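Local coordinates for YfkN protein (Bacillus subtilis subsp. subtilis, PDB 3GVE) that belongs to the calcineurin-like phosphoesterase family of metal-dependent proteins and carries a manganese and a magnesium ion side by side, at residues P8-A16 and L153-Q161. Sequence-based numbering, arbitrary orientation.
Sequences PQVHLSILA and LIDENGNEQ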
ATOM      1  N   PRO A   8      -0.310  42.855 -20.843  1.00 22.46           N
ATOM      2  CA  PRO A   8      -0.868  41.662 -21.486  1.00 21.76           C
ATOM      3  C   PRO A   8      -0.380  40.394 -20.752  1.00 21.03           C
ATOM      4  O   PRO A   8       0.793  40.319 -20.428  1.00 22.91           O
ATOM      5  CB  PRO A   8      -0.251  41.716 -22.901  1.00 21.69           C
ATOM      6  CG  PRO A   8       0.513  42.957 -23.003  1.00 22.70           C
ATOM      7  CD  PRO A   8       0.846  43.347 -21.602  1.00 22.35           C
ATOM      8  N   GLN A   9      -1.257  39.434 -20.502  1.00 23.67           N
ATOM      9  CA  GLN A   9      -0.790  38.368 -19.671  1.00 22.29           C
ATOM     10  C   GLN A   9      -0.305  37.146 -20.477  1.00 17.31           C
ATOM     11  O   GLN A   9      -0.576  36.998 -21.621  1.00 16.21           O
ATOM     12  CB  GLN A   9      -1.895  37.944 -18.693  1.00 25.33           C
ATOM     13  CG  GLN A   9      -2.553  39.095 -17.933  1.00 28.50           C
ATOM     14  CD  GLN A   9      -3.502  38.655 -16.881  1.00 31.13           C
ATOM     15  OE1 GLN A   9      -3.488  39.177 -15.791  1.00 32.78           O
ATOM     16  NE2 GLN A   9      -4.274  37.650 -17.174  1.00 31.66           N
ATOM     17  N   VAL A  10       0.441  36.300 -19.805  1.00 13.52           N
ATOM     18  CA  VAL A  10       0.755  34.926 -20.259  1.00 13.13           C
ATOM     19  C   VAL A  10       0.007  33.923 -19.350  1.00 12.48           C
ATOM     20  O   VAL A  10       0.174  33.957 -18.162  1.00 14.25           O
ATOM     21  CB  VAL A  10       2.251  34.640 -20.216  1.00 13.65           C
ATOM     22  CG1 VAL A  10       2.518  33.220 -20.607  1.00 15.17           C
ATOM     23  CG2 VAL A  10       3.046  35.627 -21.150  1.00 15.30           C
ATOM     24  N   HIS A  11      -0.779  33.029 -19.924  1.00 12.31           N
ATOM     25  CA  HIS A  11      -1.385  31.986 -19.108  1.00 12.47           C
ATOM     26  C   HIS A  11      -0.479  30.755 -19.188  1.00 12.60           C
ATOM     27  O   HIS A  11      -0.381  30.159 -20.235  1.00 12.99           O
ATOM     28  CB  HIS A  11      -2.805  31.686 -19.598  1.00 14.23           C
ATOM     29  CG  HIS A  11      -3.480  30.564 -18.875  1.00 16.81           C
ATOM     30  ND1 HIS A  11      -4.544  29.879 -19.416  1.00 18.97           N
ATOM     31  CD2 HIS A  11      -3.242  30.000 -17.670  1.00 17.52           C
ATOM     32  CE1 HIS A  11      -4.949  28.955 -18.567  1.00 19.10           C
ATOM     33  NE2 HIS A  11      -4.163  28.992 -17.508  1.00 18.50           N
ATOM     34  N   LEU A  12       0.180  30.415 -18.098  1.00 11.87           N
ATOM     35  CA  LEU A  12       1.039  29.247 -18.030  1.00 12.03           C
ATOM     36  C   LEU A  12       0.331  28.174 -17.186  1.00 11.72           C
ATOM     37  O   LEU A  12      -0.160  28.461 -16.113  1.00 12.71           O
ATOM     38  CB  LEU A  12       2.375  29.645 -17.392  1.00 11.88           C
ATOM     39  CG  LEU A  12       3.385  28.526 -17.164  1.00 12.43           C
ATOM     40  CD1 LEU A  12       3.804  27.929 -18.505  1.00 13.11           C
ATOM     41  CD2 LEU A  12       4.589  29.053 -16.413  1.00 13.63           C
ATOM     42  N   SER A  13       0.252  26.952 -17.700  1.00 10.39           N
ATOM     43  CA  SER A  13      -0.339  25.843 -16.958  1.00 10.88           C
ATOM     44  C   SER A  13       0.752  24.856 -16.590  1.00 10.25           C
ATOM     45  O   SER A  13       1.622  24.568 -17.387  1.00 11.66           O
ATOM     46  CB  SER A  13      -1.384  25.135 -17.800  1.00 12.97           C
ATOM     47  OG  SER A  13      -2.493  25.965 -18.035  1.00 15.82           O
ATOM     48  N   ILE A  14       0.696  24.343 -15.372  1.00  9.23           N
ATOM     49  CA  ILE A  14       1.636  23.327 -14.931  1.00  8.87           C
ATOM     50  C   ILE A  14       0.835  22.098 -14.553  1.00  8.30           C
ATOM     51  O   ILE A  14      -0.030  22.171 -13.710  1.00  9.78           O
ATOM     52  CB  ILE A  14       2.434  23.806 -13.686  1.00 10.28           C
ATOM     53  CG1 ILE A  14       3.185  25.115 -13.966  1.00 11.12           C
ATOM     54  CG2 ILE A  14       3.418  22.733 -13.231  1.00 10.95           C
ATOM     55  CD1 ILE A  14       3.456  25.905 -12.717  1.00 12.62           C
ATOM     56  N   LEU A  15       1.135  20.981 -15.197  1.00  8.23           N
ATOM     57  CA  LEU A  15       0.494  19.698 -14.879  1.00  8.48           C
ATOM     58  C   LEU A  15       1.466  18.853 -14.069  1.00  7.99           C
ATOM     59  O   LEU A  15       2.644  18.859 -14.363  1.00  8.40           O
ATOM     60  CB  LEU A  15       0.135  18.971 -16.165  1.00  8.91           C
ATOM     61  CG  LEU A  15      -0.640  19.790 -17.211  1.00  9.77           C
ATOM     62  CD1 LEU A  15      -0.940  18.901 -18.412  1.00 10.54           C
ATOM     63  CD2 LEU A  15      -1.929  20.367 -16.636  1.00 11.10           C
ATOM     64  N   ALA A  16       0.968  18.137 -13.061  1.00  8.02           N
ATOM     65  CA  ALA A  16       1.851  17.438 -12.118  1.00  7.81           C
ATOM     66  C   ALA A  16       1.368  16.066 -11.696  1.00  7.05           C
ATOM     67  O   ALA A  16       0.186  15.895 -11.353  1.00  7.92           O
ATOM     68  CB  ALA A  16       2.065  18.289 -10.860  1.00  8.84           C
ATOM     69  N   LEU A 153       6.883  31.502 -24.630  1.00 15.13           N
ATOM     70  CA  LEU A 153       5.492  31.326 -24.308  1.00 14.35           C
ATOM     71  C   LEU A 153       4.705  32.292 -25.160  1.00 13.84           C
ATOM     72  O   LEU A 153       5.232  33.263 -25.681  1.00 15.64           O
ATOM     73  CB  LEU A 153       5.270  31.607 -22.817  1.00 14.02           C
ATOM     74  CG  LEU A 153       5.974  30.628 -21.871  1.00 15.07           C
ATOM     75  CD1 LEU A 153       5.738  30.993 -20.414  1.00 15.59           C
ATOM     76  CD2 LEU A 153       5.598  29.199 -22.170  1.00 16.47           C
ATOM     77  N   ILE A 154       3.427  32.013 -25.333  1.00 12.98           N
ATOM     78  CA  ILE A 154       2.586  32.879 -26.160  1.00 12.98           C
ATOM     79  C   ILE A 154       1.617  33.630 -25.248  1.00 13.16           C
ATOM     80  O   ILE A 154       0.881  33.027 -24.477  1.00 13.72           O
ATOM     81  CB  ILE A 154       1.805  32.062 -27.208  1.00 14.28           C
ATOM     82  CG1 ILE A 154       2.764  31.274 -28.123  1.00 15.89           C
ATOM     83  CG2 ILE A 154       0.879  32.971 -28.008  1.00 15.35           C
ATOM     84  CD1 ILE A 154       3.717  32.123 -28.921  1.00 17.52           C
ATOM     85  N   ASP A 155       1.623  34.953 -25.324  1.00 12.64           N
ATOM     86  CA  ASP A 155       0.744  35.736 -24.464  1.00 13.74           C
ATOM     87  C   ASP A 155      -0.689  35.831 -25.001  1.00 13.54           C
ATOM     88  O   ASP A 155      -1.004  35.248 -26.011  1.00 14.01           O
ATOM     89  CB  ASP A 155       1.361  37.105 -24.082  1.00 14.70           C
ATOM     90  CG  ASP A 155       1.401  38.112 -25.239  1.00 15.33           C
ATOM     91  OD1 ASP A 155       0.654  37.960 -26.198  1.00 13.90           O
ATOM     92  OD2 ASP A 155       2.202  39.058 -25.152  1.00 16.27           O
ATOM     93  N   GLU A 156      -1.549  36.553 -24.299  1.00 13.96           N
ATOM     94  CA  GLU A 156      -2.954  36.615 -24.682  1.00 15.06           C
ATOM     95  C   GLU A 156      -3.200  37.415 -25.967  1.00 14.18           C
ATOM     96  O   GLU A 156      -4.265  37.359 -26.533  1.00 15.26           O
ATOM     97  CB  GLU A 156      -3.792  37.145 -23.533  1.00 18.51           C
ATOM     98  CG  GLU A 156      -3.813  36.176 -22.377  1.00 23.23           C
ATOM     99  CD  GLU A 156      -4.728  36.581 -21.259  1.00 27.64           C
ATOM    100  OE1 GLU A 156      -4.846  37.782 -20.972  1.00 28.65           O
ATOM    101  OE2 GLU A 156      -5.301  35.656 -20.654  1.00 29.76           O
ATOM    102  N   ASN A 157      -2.184  38.144 -26.407  1.00 13.78           N
ATOM    103  CA  ASN A 157      -2.222  38.856 -27.683  1.00 13.33           C
ATOM    104  C   ASN A 157      -1.612  38.004 -28.803  1.00 12.85           C
ATOM    105  O   ASN A 157      -1.511  38.435 -29.942  1.00 13.59           O
ATOM    106  CB  ASN A 157      -1.486  40.190 -27.558  1.00 13.10           C
ATOM    107  CG  ASN A 157      -2.261  41.204 -26.755  1.00 13.65           C
ATOM    108  OD1 ASN A 157      -3.462  41.205 -26.766  1.00 13.90           O
ATOM    109  ND2 ASN A 157      -1.554  42.069 -26.051  1.00 14.75           N
ATOM    110  N   GLY A 158      -1.221  36.778 -28.475  1.00 12.88           N
ATOM    111  CA  GLY A 158      -0.611  35.909 -29.451  1.00 13.87           C
ATOM    112  C   GLY A 158       0.865  36.155 -29.663  1.00 13.41           C
ATOM    113  O   GLY A 158       1.463  35.550 -30.519  1.00 14.20           O
ATOM    114  N   ASN A 159       1.437  37.073 -28.901  1.00 13.87           N
ATOM    115  CA  ASN A 159       2.845  37.444 -29.049  1.00 14.21           C
ATOM    116  C   ASN A 159       3.788  36.567 -28.243  1.00 14.29           C
ATOM    117  O   ASN A 159       3.414  36.029 -27.215  1.00 14.47           O
ATOM    118  CB  ASN A 159       3.055  38.909 -28.665  1.00 14.32           C
ATOM    119  CG  ASN A 159       2.283  39.858 -29.558  1.00 13.23           C
ATOM    120  OD1 ASN A 159       1.694  40.832 -29.098  1.00 15.19           O
ATOM    121  ND2 ASN A 159       2.293  39.579 -30.830  1.00 12.23           N
ATOM    122  N   GLU A 160       5.025  36.462 -28.701  1.00 14.17           N
ATOM    123  CA  GLU A 160       6.015  35.641 -28.018  1.00 14.84           C
ATOM    124  C   GLU A 160       6.577  36.355 -26.810  1.00 15.20           C
ATOM    125  O   GLU A 160       6.856  37.531 -26.853  1.00 15.98           O
ATOM    126  CB  GLU A 160       7.144  35.273 -28.977  1.00 18.03           C
ATOM    127  CG  GLU A 160       6.724  34.275 -30.015  1.00 21.37           C
ATOM    128  CD  GLU A 160       7.876  33.766 -30.855  1.00 25.58           C
ATOM    129  OE1 GLU A 160       8.983  34.305 -30.713  1.00 28.18           O
ATOM    130  OE2 GLU A 160       7.659  32.822 -31.615  1.00 26.21           O
ATOM    131  N   GLN A 161       6.741  35.612 -25.723  1.00 14.84           N
ATOM    132  CA  GLN A 161       7.354  36.141 -24.512  1.00 16.07           C
ATOM    133  C   GLN A 161       8.334  35.098 -23.989  1.00 16.39           C
ATOM    134  O   GLN A 161       7.964  33.979 -23.697  1.00 17.37           O
ATOM    135  CB  GLN A 161       6.308  36.475 -23.437  1.00 17.01           C
ATOM    136  CG  GLN A 161       5.260  37.488 -23.848  1.00 17.68           C
ATOM    137  CD  GLN A 161       5.837  38.863 -24.113  1.00 18.30           C
ATOM    138  OE1 GLN A 161       6.948  39.179 -23.713  1.00 19.83           O
ATOM    139  NE2 GLN A 161       5.074  39.681 -24.807  1.00 18.13           N
TER
HETATM  140  O   HOH W   1       2.891  39.807 -22.115  1.00 26.97           O
HETATM  141  O   HOH W   2      -1.296  33.141 -22.723  1.00 14.53           O
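Q9 and E156 join the two backbones directly: E156 N donates to Q9 O over 2.9 Å, near where V10 and D155 bring their CA atoms to 4.3 Å. A water extends this single link, accepting from H11 N and donating to I154 O. V10, beta-branched as suits a strand and apolar as suits its buried place, spreads its two methyls: CG1, anti to the backbone N (chi1 177°), lies 3.9 Å from L153 CB, while CG2 rests 3.7 Å from D155 CB and also meets Q161 CG. W301 touches both V10 and Q161. L153 is long enough to carry CD1 on to L12 CD1, 4.1 Å away. D155 OD1 takes N157 N and N159 N from opposite faces of the carboxylate, and OD2 receives Q161 NE2 at 3.0 Å with an N-H...O angle of 161°; a second water ties OD2 to P8 O. Three protein N-H groups thus fix this buried carboxylate, and probably stabilise its charge. At the exposed margin E156 runs alongside Q9, and N157 ND2 approaches P8 CB. G158 N closes the turn on D155 O, and glycine suits the positive phi of 82°, where a CB would jam against N157 O. This is a beta hairpin with a type I turn and G1 bulge, overlaid by an Asx turn of D155, docked on strand 9-17 where two sheets of the calcineurin-like phosphoesterase fold meet.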